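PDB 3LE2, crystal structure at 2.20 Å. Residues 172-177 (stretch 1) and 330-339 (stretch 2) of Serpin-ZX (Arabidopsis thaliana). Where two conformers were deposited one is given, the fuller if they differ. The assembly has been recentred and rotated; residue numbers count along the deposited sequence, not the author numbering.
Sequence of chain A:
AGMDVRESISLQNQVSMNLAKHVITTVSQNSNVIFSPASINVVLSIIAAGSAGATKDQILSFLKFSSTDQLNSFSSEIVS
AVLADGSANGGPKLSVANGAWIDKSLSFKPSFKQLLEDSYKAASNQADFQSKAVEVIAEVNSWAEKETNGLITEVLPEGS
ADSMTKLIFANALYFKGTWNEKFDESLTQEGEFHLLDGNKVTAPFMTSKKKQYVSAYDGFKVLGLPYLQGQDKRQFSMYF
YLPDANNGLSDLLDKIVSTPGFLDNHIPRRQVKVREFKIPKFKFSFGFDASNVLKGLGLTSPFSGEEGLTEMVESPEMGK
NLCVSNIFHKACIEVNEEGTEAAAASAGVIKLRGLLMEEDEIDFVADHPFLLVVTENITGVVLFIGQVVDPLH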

# COMPACT_ATOMS: atom_id res chain seq x y z
N ALA A 172 -2.98 -3.57 9.27
CA ALA A 172 -1.63 -3.04 9.16
C ALA A 172 -0.80 -3.93 8.24
O ALA A 172 -1.00 -5.13 8.19
CB ALA A 172 -0.98 -2.93 10.54
N LEU A 173 0.12 -3.32 7.51
CA LEU A 173 1.03 -4.09 6.68
C LEU A 173 2.43 -3.56 6.90
O LEU A 173 2.71 -2.39 6.63
CB LEU A 173 0.65 -4.03 5.19
CG LEU A 173 1.51 -4.88 4.23
CD1 LEU A 173 1.39 -6.37 4.54
CD2 LEU A 173 1.20 -4.63 2.74
N TYR A 174 3.31 -4.42 7.41
CA TYR A 174 4.73 -4.10 7.51
C TYR A 174 5.49 -4.81 6.39
O TYR A 174 5.26 -5.98 6.10
CB TYR A 174 5.30 -4.48 8.89
CG TYR A 174 6.80 -4.29 9.02
CD1 TYR A 174 7.33 -3.09 9.47
CD2 TYR A 174 7.69 -5.33 8.71
CE1 TYR A 174 8.71 -2.90 9.62
CE2 TYR A 174 9.08 -5.15 8.85
CZ TYR A 174 9.57 -3.93 9.30
OH TYR A 174 10.93 -3.72 9.45
N PHE A 175 6.41 -4.08 5.76
CA PHE A 175 7.25 -4.64 4.72
C PHE A 175 8.65 -4.09 4.90
O PHE A 175 8.83 -2.90 5.16
CB PHE A 175 6.69 -4.26 3.34
CG PHE A 175 7.61 -4.57 2.16
CD1 PHE A 175 7.43 -5.70 1.40
CD2 PHE A 175 8.59 -3.67 1.77
CE1 PHE A 175 8.23 -5.97 0.30
CE2 PHE A 175 9.40 -3.93 0.66
CZ PHE A 175 9.22 -5.08 -0.07
N LYS A 176 9.63 -4.96 4.79
CA LYS A 176 11.02 -4.51 4.75
C LYS A 176 11.78 -5.44 3.84
O LYS A 176 11.78 -6.65 4.04
CB LYS A 176 11.66 -4.48 6.13
CG LYS A 176 13.12 -4.05 6.10
CD LYS A 176 13.63 -3.71 7.48
CE LYS A 176 15.09 -3.29 7.45
NZ LYS A 176 15.59 -2.99 8.84
N GLY A 177 12.43 -4.86 2.83
CA GLY A 177 13.15 -5.66 1.86
C GLY A 177 14.56 -5.15 1.64
O GLY A 177 14.84 -3.96 1.82
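Stretch 2 330-339: KACIEVNEEG

Stretch 2 lies beside stretch 1 as a parallel β-strand that is closely paired, within these residues, at the N-terminal end of the two stretches, after which the two strands splay apart and the gap is bridged by water and by a few side chains. Residues 330-335 are extended, with phi between -153° and -128° and psi between 118° and 158°, and residues 172-176 are likewise extended. The strand axes run in the same sense at an angle of 15° and approach to 5.0 Å.

The CA-CA distances record the splay: 4.7 Å from Ala172 CA to Lys330 CA, 5.3 Å from Leu173 CA to Ala331 CA, and 7.5 Å from Lys176 CA to Glu334 CA. Pairing is therefore tightest at Ala172 and Lys330, whose CB atoms lie on the same face of the sheet, 4.4 Å from Ala172 CB to Lys330 CB. The one direct hydrogen bond between the stretches runs from Leu173 N to Lys330 O at 3.1 Å, with an angle of 154° at the hydrogen. The same carbonyl receives a CA-H...O contact, Ala172 CA to Lys330 O at 3.1 Å. One step on, Leu173 O stands 4.0 Å from Cys332 N, too far for the next rung of a regular ladder.

Water enters where the strands part. Water 1 accepts from Phe175 N at 2.6 Å and lies 2.5 Å from Cys332 O and 3.3 Å from Leu173 O, within donating geometry of both carbonyls. Farther along, water 3 accepts from Gly177 N at 3.0 Å and makes a weak bond to Glu334 O at 3.5 Å.

Of all the residues, Cys332 has the largest area covered by the other stretch, 61 Å² for the whole residue. Its chi1 of 67° (p) places the sulfur near the Tyr174 ring: Cys332 SG is 3.4 Å from Tyr174 CD1 and 4.6 Å from the ring centroid, 65° off the normal, an oblique approach.

Lys176 leaves its strand sideways, and with all four chi angles t its extended end comes near two carboxylates. Lys176 NZ is 4.3 Å from Glu334 OE1 and 4.4 Å from Glu338 OE1, beyond salt-bridge range, so the charges attract without direct pairing. Water 2 fills the interval, accepting from Lys176 NZ at 2.5 Å and lying 3.2 Å from both Glu334 OE1 and Glu338 OE1. Asn336 helps tie the loop together: Glu338 N donates to Asn336 OD1 at 3.0 Å, while Asn336 ND2 makes weak bonds to Glu334 OE2 and Glu338 OE1, each at 3.0 Å.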

# COMPACT_ATOMS: atom_id res chain seq x y z
N LYS A 330 -2.68 1.14 8.99
CA LYS A 330 -1.34 1.62 9.23
C LYS A 330 -0.34 0.90 8.34
O LYS A 330 -0.43 -0.32 8.13
CB LYS A 330 -0.96 1.44 10.71
CG LYS A 330 0.44 1.95 11.07
CD LYS A 330 0.42 3.40 11.54
CE LYS A 330 1.34 3.60 12.74
NZ LYS A 330 1.05 4.85 13.49
N ALA A 331 0.62 1.67 7.84
CA ALA A 331 1.66 1.19 6.97
C ALA A 331 2.94 1.95 7.29
O ALA A 331 2.89 3.06 7.83
CB ALA A 331 1.26 1.43 5.53
N CYS A 332 4.08 1.38 6.96
CA CYS A 332 5.34 2.12 7.07
C CYS A 332 6.26 1.75 5.91
O CYS A 332 6.10 0.70 5.29
CB CYS A 332 6.04 1.82 8.40
SG CYS A 332 6.59 0.12 8.48
N ILE A 333 7.20 2.63 5.61
CA ILE A 333 8.10 2.43 4.48
C ILE A 333 9.47 2.97 4.83
O ILE A 333 9.61 3.83 5.71
CB ILE A 333 7.57 3.08 3.17
CG1 ILE A 333 8.37 2.58 1.96
CG2 ILE A 333 7.62 4.60 3.26
CD1 ILE A 333 8.23 1.07 1.71
N GLU A 334 10.48 2.44 4.16
CA GLU A 334 11.84 2.89 4.40
C GLU A 334 12.68 2.67 3.17
O GLU A 334 12.58 1.64 2.50
CB GLU A 334 12.45 2.13 5.57
CG GLU A 334 13.94 2.34 5.67
CD GLU A 334 14.53 1.67 6.90
OE1 GLU A 334 13.94 0.67 7.38
OE2 GLU A 334 15.58 2.16 7.38
N VAL A 335 13.52 3.66 2.87
CA VAL A 335 14.48 3.54 1.80
C VAL A 335 15.88 3.89 2.30
O VAL A 335 16.14 5.01 2.75
CB VAL A 335 14.10 4.44 0.60
CG1 VAL A 335 15.27 4.62 -0.34
CG2 VAL A 335 12.90 3.86 -0.14
N ASN A 336 16.79 2.91 2.23
CA ASN A 336 18.19 3.15 2.54
C ASN A 336 19.12 2.37 1.59
O ASN A 336 18.67 1.89 0.54
CB ASN A 336 18.49 2.86 4.03
CG ASN A 336 18.25 1.41 4.41
OD1 ASN A 336 18.50 0.50 3.63
ND2 ASN A 336 17.76 1.18 5.62
N GLU A 337 20.39 2.25 1.96
CA GLU A 337 21.40 1.66 1.07
C GLU A 337 21.42 0.15 1.02
O GLU A 337 21.97 -0.43 0.08
CB GLU A 337 22.81 2.12 1.46
CG GLU A 337 23.08 3.61 1.31
CD GLU A 337 22.67 4.40 2.53
OE1 GLU A 337 21.98 3.84 3.41
OE2 GLU A 337 23.05 5.58 2.61
N GLU A 338 20.82 -0.49 2.01
CA GLU A 338 20.99 -1.93 2.24
C GLU A 338 20.59 -2.84 1.07
O GLU A 338 19.42 -2.89 0.67
CB GLU A 338 20.29 -2.34 3.54
CG GLU A 338 20.63 -1.44 4.71
CD GLU A 338 20.04 -1.92 6.02
OE1 GLU A 338 18.88 -1.57 6.31
OE2 GLU A 338 20.75 -2.63 6.75
N GLY A 339 21.57 -3.57 0.54
CA GLY A 339 21.37 -4.48 -0.57
C GLY A 339 21.99 -5.84 -0.27
O GLY A 339 22.67 -6.00 0.75
O HOH W 1 5.87 -1.62 6.20
O HOH W 2 16.66 -0.77 8.40
O HOH W 3 12.28 -1.84 2.76
O HOH W 4 17.05 -1.71 1.80